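Local coordinates for protein isocitrate dehydrogenase [NAD] subunit 2, mitochondrial (Saccharomyces cerevisiae, PDB 3BLX) that oxidatively decarboxylates isocitrate to 2-oxoglutarate with NAD(+) in the mitochondrial citric acid cycle, as one of two subunit types of an allosteric octamer, at residues S267-H272 with I276-H281; L253-S258 with G263-A268. One frame throughout, in Å; residues are numbered along the deposited sequence.

Interaction 1: residues S267-H272 with I276-H281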
ATOM      1  N   SER B 267      26.300  44.216   3.063  1.00 27.69           N
ATOM      2  CA  SER B 267      26.278  43.402   4.249  1.00 35.44           C
ATOM      3  C   SER B 267      27.695  43.188   4.731  1.00 46.83           C
ATOM      4  O   SER B 267      28.645  43.186   3.941  1.00 42.11           O
ATOM      5  CB  SER B 267      25.578  42.057   3.994  1.00 53.22           C
ATOM      6  OG  SER B 267      26.498  41.026   3.675  1.00 62.57           O
ATOM      7  N   ALA B 268      27.825  43.027   6.039  1.00 40.16           N
ATOM      8  CA  ALA B 268      29.110  42.826   6.642  1.00 35.62           C
ATOM      9  C   ALA B 268      29.042  41.577   7.503  1.00 51.59           C
ATOM     10  O   ALA B 268      28.046  41.325   8.182  1.00 44.49           O
ATOM     11  CB  ALA B 268      29.473  44.010   7.459  1.00 25.22           C
ATOM     12  N   ASN B 269      30.101  40.785   7.462  1.00 46.15           N
ATOM     13  CA  ASN B 269      30.204  39.615   8.300  1.00 32.89           C
ATOM     14  C   ASN B 269      31.383  39.757   9.215  1.00 30.01           C
ATOM     15  O   ASN B 269      32.505  39.631   8.785  1.00 44.12           O
ATOM     16  CB  ASN B 269      30.325  38.383   7.425  1.00 44.57           C
ATOM     17  CG  ASN B 269      29.017  38.022   6.777  1.00 38.91           C
ATOM     18  OD1 ASN B 269      28.164  37.416   7.404  1.00 47.52           O
ATOM     19  ND2 ASN B 269      28.838  38.419   5.532  1.00 37.81           N
ATOM     20  N   ILE B 270      31.124  40.047  10.480  1.00 36.47           N
ATOM     21  CA  ILE B 270      32.195  40.437  11.380  1.00 40.20           C
ATOM     22  C   ILE B 270      32.655  39.266  12.224  1.00 45.94           C
ATOM     23  O   ILE B 270      31.833  38.591  12.838  1.00 50.75           O
ATOM     24  CB  ILE B 270      31.779  41.621  12.294  1.00 46.97           C
ATOM     25  CG1 ILE B 270      31.890  42.946  11.531  1.00 40.70           C
ATOM     26  CG2 ILE B 270      32.656  41.697  13.511  1.00 41.10           C
ATOM     27  CD1 ILE B 270      30.939  43.071  10.370  1.00 35.28           C
ATOM     28  N   GLY B 271      33.966  39.013  12.224  1.00 36.10           N
ATOM     29  CA  GLY B 271      34.568  38.059  13.137  1.00 44.78           C
ATOM     30  C   GLY B 271      35.495  38.716  14.143  1.00 46.11           C
ATOM     31  O   GLY B 271      35.725  39.913  14.085  1.00 55.23           O
ATOM     32  N   HIS B 272      36.043  37.922  15.058  1.00 66.74           N
ATOM     33  CA  HIS B 272      36.919  38.447  16.101  1.00 78.31           C
ATOM     34  C   HIS B 272      38.119  39.191  15.514  1.00 92.43           C
ATOM     35  O   HIS B 272      38.546  40.225  16.051  1.00 88.40           O
ATOM     36  CB  HIS B 272      37.372  37.335  17.057  1.00 78.47           C
ATOM     37  CG  HIS B 272      36.385  37.026  18.148  1.00111.88           C
ATOM     38  ND1 HIS B 272      36.158  37.875  19.213  1.00 99.13           N
ATOM     39  CD2 HIS B 272      35.573  35.955  18.344  1.00 96.64           C
ATOM     40  CE1 HIS B 272      35.251  37.341  20.013  1.00 96.48           C
ATOM     41  NE2 HIS B 272      34.881  36.175  19.511  1.00103.67           N
ATOM     42  N   ILE B 276      34.424  39.991   6.486  1.00 37.12           N
ATOM     43  CA  ILE B 276      34.185  39.891   5.061  1.00 32.79           C
ATOM     44  C   ILE B 276      32.989  40.737   4.699  1.00 36.09           C
ATOM     45  O   ILE B 276      32.034  40.791   5.449  1.00 49.59           O
ATOM     46  CB  ILE B 276      33.938  38.439   4.687  1.00 36.56           C
ATOM     47  CG1 ILE B 276      35.181  37.617   5.035  1.00 36.92           C
ATOM     48  CG2 ILE B 276      33.570  38.319   3.236  1.00 36.87           C
ATOM     49  CD1 ILE B 276      35.154  36.205   4.517  1.00 44.95           C
ATOM     50  N   PHE B 277      33.049  41.412   3.556  1.00 41.44           N
ATOM     51  CA  PHE B 277      32.024  42.369   3.164  1.00 34.76           C
ATOM     52  C   PHE B 277      31.531  42.003   1.807  1.00 34.14           C
ATOM     53  O   PHE B 277      32.326  41.721   0.928  1.00 38.27           O
ATOM     54  CB  PHE B 277      32.610  43.783   3.151  1.00 37.28           C
ATOM     55  CG  PHE B 277      33.088  44.236   4.491  1.00 30.19           C
ATOM     56  CD1 PHE B 277      32.314  45.091   5.271  1.00 38.18           C
ATOM     57  CD2 PHE B 277      34.296  43.771   5.005  1.00 38.47           C
ATOM     58  CE1 PHE B 277      32.755  45.507   6.537  1.00 46.11           C
ATOM     59  CE2 PHE B 277      34.750  44.177   6.280  1.00 45.53           C
ATOM     60  CZ  PHE B 277      33.981  45.051   7.041  1.00 41.91           C
ATOM     61  N   GLU B 278      30.219  41.994   1.623  1.00 45.45           N
ATOM     62  CA  GLU B 278      29.651  41.456   0.396  1.00 33.27           C
ATOM     63  C   GLU B 278      28.308  42.045   0.077  1.00 46.28           C
ATOM     64  O   GLU B 278      27.586  42.479   0.966  1.00 48.03           O
ATOM     65  CB  GLU B 278      29.505  39.936   0.504  1.00 41.69           C
ATOM     66  CG  GLU B 278      28.771  39.428   1.745  1.00 61.23           C
ATOM     67  CD  GLU B 278      28.511  37.898   1.740  1.00 88.93           C
ATOM     68  OE1 GLU B 278      28.481  37.268   0.657  1.00 62.32           O
ATOM     69  OE2 GLU B 278      28.323  37.319   2.836  1.00 92.22           O
ATOM     70  N   ALA B 279      27.968  42.051  -1.205  1.00 37.18           N
ATOM     71  CA  ALA B 279      26.599  42.303  -1.598  1.00 43.92           C
ATOM     72  C   ALA B 279      25.813  41.020  -1.320  1.00 50.70           C
ATOM     73  O   ALA B 279      26.405  39.956  -1.210  1.00 43.32           O
ATOM     74  CB  ALA B 279      26.537  42.662  -3.055  1.00 35.65           C
ATOM     75  N   VAL B 280      24.493  41.111  -1.212  1.00 43.51           N
ATOM     76  CA  VAL B 280      23.700  39.936  -0.902  1.00 48.99           C
ATOM     77  C   VAL B 280      22.842  39.475  -2.068  1.00 52.70           C
ATOM     78  O   VAL B 280      22.070  38.531  -1.929  1.00 44.11           O
ATOM     79  CB  VAL B 280      22.807  40.138   0.347  1.00 36.58           C
ATOM     80  CG1 VAL B 280      23.637  40.642   1.503  1.00 54.84           C
ATOM     81  CG2 VAL B 280      21.691  41.111   0.060  1.00 35.22           C
ATOM     82  N   HIS B 281      22.961  40.136  -3.215  1.00 47.96           N
ATOM     83  CA  HIS B 281      22.213  39.692  -4.390  1.00 47.18           C
ATOM     84  C   HIS B 281      22.912  38.516  -5.026  1.00 46.77           C
ATOM     85  O   HIS B 281      24.013  38.155  -4.612  1.00 46.16           O
ATOM     86  CB  HIS B 281      22.080  40.809  -5.416  1.00 56.22           C
ATOM     87  CG  HIS B 281      23.376  41.479  -5.749  1.00 56.47           C
ATOM     88  ND1 HIS B 281      24.371  40.855  -6.465  1.00 48.60           N
ATOM     89  CD2 HIS B 281      23.842  42.715  -5.459  1.00 57.29           C
ATOM     90  CE1 HIS B 281      25.396  41.677  -6.599  1.00 59.69           C
ATOM     91  NE2 HIS B 281      25.101  42.814  -6.000  1.00 51.30           N
TER
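Ala268 and Phe277 form a non-hydrogen-bonded antiparallel pair on the enclosed face of this contact: the methyl CB of Ala268 lies 3.7 Å from ring atom CE1 of Phe277, approaching the ring obliquely. An alanine suits the place because its small methyl fits between that ring and Met304 of helix 296-309, which covers this face. Hydrogen-bonded pairs flank it: Asn269 with Ile276, and Ser267 with Glu278, where Glu278 N reaches Ser267 O almost straight, N-H...O 171°.

The face of Ser267, Asn269 and Glu278 carries the polar groups, with Ile276 beside them. Its more open end holds the partly exposed Glu278 and Val280, whose CG1 lies 3.5 Å from Ser267 CB. With chi1 at 52°, Glu278 tucks CG between its own N and carbonyl carbon, and its extended chain brings OE2 to 3.0 Å from Asn269 ND2, amide and carboxylate planes 60° apart. Glu278 OE1 forms a salt bridge with Lys85, and Asn269 OD1 accepts from Asn112. Cutting Glu278 back to alanine is likely to leave the Lys85 ammonium without its carboxylate mate. Short and antiparallel, strands 266-271 and 275-279 make a beta hairpin in the central mixed sheet of the isocitrate/isopropylmalate dehydrogenase fold.

Interaction 2: residues L253-S258 with G263-A268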
ATOM      1  N   LEU B 253      13.039  41.771   4.925  1.00 33.11           N
ATOM      2  CA  LEU B 253      11.916  42.681   5.020  1.00 31.39           C
ATOM      3  C   LEU B 253      12.398  44.143   5.032  1.00 28.43           C
ATOM      4  O   LEU B 253      11.788  45.007   4.437  1.00 23.55           O
ATOM      5  CB  LEU B 253      11.129  42.352   6.285  1.00 31.98           C
ATOM      6  CG  LEU B 253       9.876  43.114   6.642  1.00 26.83           C
ATOM      7  CD1 LEU B 253       8.956  42.239   7.454  1.00 40.07           C
ATOM      8  CD2 LEU B 253      10.253  44.321   7.417  1.00 34.33           C
ATOM      9  N   ASN B 254      13.503  44.405   5.706  1.00 25.40           N
ATOM     10  CA  ASN B 254      14.108  45.729   5.690  1.00 37.58           C
ATOM     11  C   ASN B 254      14.516  46.151   4.274  1.00 37.21           C
ATOM     12  O   ASN B 254      14.284  47.276   3.848  1.00 45.61           O
ATOM     13  CB  ASN B 254      15.299  45.805   6.671  1.00 28.35           C
ATOM     14  CG  ASN B 254      14.862  45.713   8.137  1.00 32.43           C
ATOM     15  OD1 ASN B 254      13.664  45.792   8.449  1.00 29.64           O
ATOM     16  ND2 ASN B 254      15.830  45.553   9.040  1.00 25.67           N
ATOM     17  N   SER B 255      15.116  45.232   3.539  1.00 37.60           N
ATOM     18  CA  SER B 255      15.539  45.519   2.180  1.00 42.47           C
ATOM     19  C   SER B 255      14.339  45.726   1.258  1.00 39.47           C
ATOM     20  O   SER B 255      14.427  46.427   0.249  1.00 38.15           O
ATOM     21  CB  SER B 255      16.471  44.416   1.657  1.00 29.45           C
ATOM     22  OG  SER B 255      17.714  44.458   2.346  1.00 38.02           O
ATOM     23  N   GLY B 256      13.214  45.115   1.603  1.00 40.53           N
ATOM     24  CA  GLY B 256      11.975  45.336   0.870  1.00 26.82           C
ATOM     25  C   GLY B 256      11.435  46.735   1.139  1.00 42.98           C
ATOM     26  O   GLY B 256      10.750  47.324   0.298  1.00 34.72           O
ATOM     27  N   LEU B 257      11.750  47.279   2.313  1.00 36.20           N
ATOM     28  CA  LEU B 257      11.291  48.604   2.653  1.00 40.42           C
ATOM     29  C   LEU B 257      12.150  49.638   1.934  1.00 40.10           C
ATOM     30  O   LEU B 257      11.645  50.595   1.366  1.00 43.58           O
ATOM     31  CB  LEU B 257      11.331  48.822   4.164  1.00 29.95           C
ATOM     32  CG  LEU B 257      10.254  48.043   4.919  1.00 32.71           C
ATOM     33  CD1 LEU B 257      10.413  48.162   6.428  1.00 14.46           C
ATOM     34  CD2 LEU B 257       8.882  48.476   4.462  1.00 22.81           C
ATOM     35  N   SER B 258      13.450  49.423   1.937  1.00 29.11           N
ATOM     36  CA  SER B 258      14.366  50.406   1.390  1.00 37.17           C
ATOM     37  C   SER B 258      14.386  50.440  -0.133  1.00 44.70           C
ATOM     38  O   SER B 258      14.539  51.506  -0.720  1.00 54.57           O
ATOM     39  CB  SER B 258      15.777  50.216   1.959  1.00 35.12           C
ATOM     40  OG  SER B 258      16.329  48.996   1.526  1.00 33.47           O
ATOM     41  N   GLY B 263      18.822  44.143  -4.331  1.00 36.57           N
ATOM     42  CA  GLY B 263      19.694  44.714  -5.341  1.00 38.39           C
ATOM     43  C   GLY B 263      20.655  45.793  -4.884  1.00 46.63           C
ATOM     44  O   GLY B 263      21.745  45.934  -5.437  1.00 50.90           O
ATOM     45  N   LEU B 264      20.262  46.555  -3.869  1.00 39.90           N
ATOM     46  CA  LEU B 264      21.081  47.667  -3.438  1.00 41.54           C
ATOM     47  C   LEU B 264      21.618  47.478  -2.025  1.00 49.03           C
ATOM     48  O   LEU B 264      22.019  48.441  -1.365  1.00 59.14           O
ATOM     49  CB  LEU B 264      20.295  48.983  -3.553  1.00 46.29           C
ATOM     50  CG  LEU B 264      19.463  49.099  -4.831  1.00 61.51           C
ATOM     51  CD1 LEU B 264      18.554  50.309  -4.784  1.00 52.88           C
ATOM     52  CD2 LEU B 264      20.362  49.123  -6.060  1.00 53.16           C
ATOM     53  N   THR B 265      21.652  46.235  -1.570  1.00 47.84           N
ATOM     54  CA  THR B 265      21.935  45.964  -0.169  1.00 41.33           C
ATOM     55  C   THR B 265      23.342  45.435   0.109  1.00 48.04           C
ATOM     56  O   THR B 265      23.760  44.396  -0.430  1.00 46.29           O
ATOM     57  CB  THR B 265      20.908  44.983   0.408  1.00 59.04           C
ATOM     58  OG1 THR B 265      19.584  45.487   0.188  1.00 66.39           O
ATOM     59  CG2 THR B 265      21.147  44.796   1.897  1.00 45.43           C
ATOM     60  N   PRO B 266      24.072  46.155   0.963  1.00 35.16           N
ATOM     61  CA  PRO B 266      25.398  45.827   1.490  1.00 31.64           C
ATOM     62  C   PRO B 266      25.248  44.949   2.723  1.00 41.55           C
ATOM     63  O   PRO B 266      24.187  44.962   3.363  1.00 32.52           O
ATOM     64  CB  PRO B 266      25.957  47.185   1.939  1.00 25.11           C
ATOM     65  CG  PRO B 266      24.852  48.168   1.763  1.00 36.18           C
ATOM     66  CD  PRO B 266      23.586  47.445   1.464  1.00 31.06           C
ATOM     67  N   SER B 267      26.300  44.216   3.063  1.00 27.69           N
ATOM     68  CA  SER B 267      26.278  43.402   4.249  1.00 35.44           C
ATOM     69  C   SER B 267      27.695  43.188   4.731  1.00 46.83           C
ATOM     70  O   SER B 267      28.645  43.186   3.941  1.00 42.11           O
ATOM     71  CB  SER B 267      25.578  42.057   3.994  1.00 53.22           C
ATOM     72  OG  SER B 267      26.498  41.026   3.675  1.00 62.57           O
ATOM     73  N   ALA B 268      27.825  43.027   6.039  1.00 40.16           N
ATOM     74  CA  ALA B 268      29.110  42.826   6.642  1.00 35.62           C
ATOM     75  C   ALA B 268      29.042  41.577   7.503  1.00 51.59           C
ATOM     76  O   ALA B 268      28.046  41.325   8.182  1.00 44.49           O
ATOM     77  CB  ALA B 268      29.473  44.010   7.459  1.00 25.22           C
TER
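Ser255, on helix 244-258, meets Thr265 through paired hydroxyls, their OG and OG1 atoms 3.0 Å apart in a hydrogen bond that either could donate. Along the serine, CB already lies 3.6 Å from Thr265 OG1. One bond further, OG takes up that hydroxyl and also comes within 3.5 Å of the methyl CG2 of Thr265, so the threonine offers it both a polar and an apolar branch. A chi1 of -69° sets OG beside the serine's own backbone N, where it can also make a weak hydrogen bond to Ser251 O, one turn back in the helix. Serine suits a buried helical position of this kind, since its short side chain can serve the helix carbonyl and the partner hydroxyl together.

The pair joins the last turn of helix 244-258 to Thr265, the residue just before strand 266-271, within the isocitrate/isopropylmalate dehydrogenase fold. Both side chains also touch Arg114, a probable substrate-binding residue, and Asp252, a probable magnesium ligand, belongs to the same helix. On the threonine, OG1 sits beside the backbone N while CG2 stands anti to it. A beta-branched residue can thus present hydroxyl and methyl to one serine. Further along the helix, Ser258 OG bonds weakly to Ser255 O, 3.4 Å away.

Strand 266-271 serves both contacts: interaction 1 pairs it with strand 275-279, whereas interaction 2 ties the approach to its start to helix 244-258. Both are buried, but interaction 1 lies about 4 Å from the centre of the chain and interaction 2 about 9 Å, the two contact centres being 13 Å apart. Sheet pairing buries 347 Å² through backbone bonds, an apolar face and one that carries the charged and amide groups; the helix contact buries 82 Å² and rests on a single pair of hydroxyls. They meet where Val280 CG2 packs 3.9 Å from Thr265 O. Arg114 touches Val280 of the first and Ser255 and Thr265 of the second, so both border the probable substrate site.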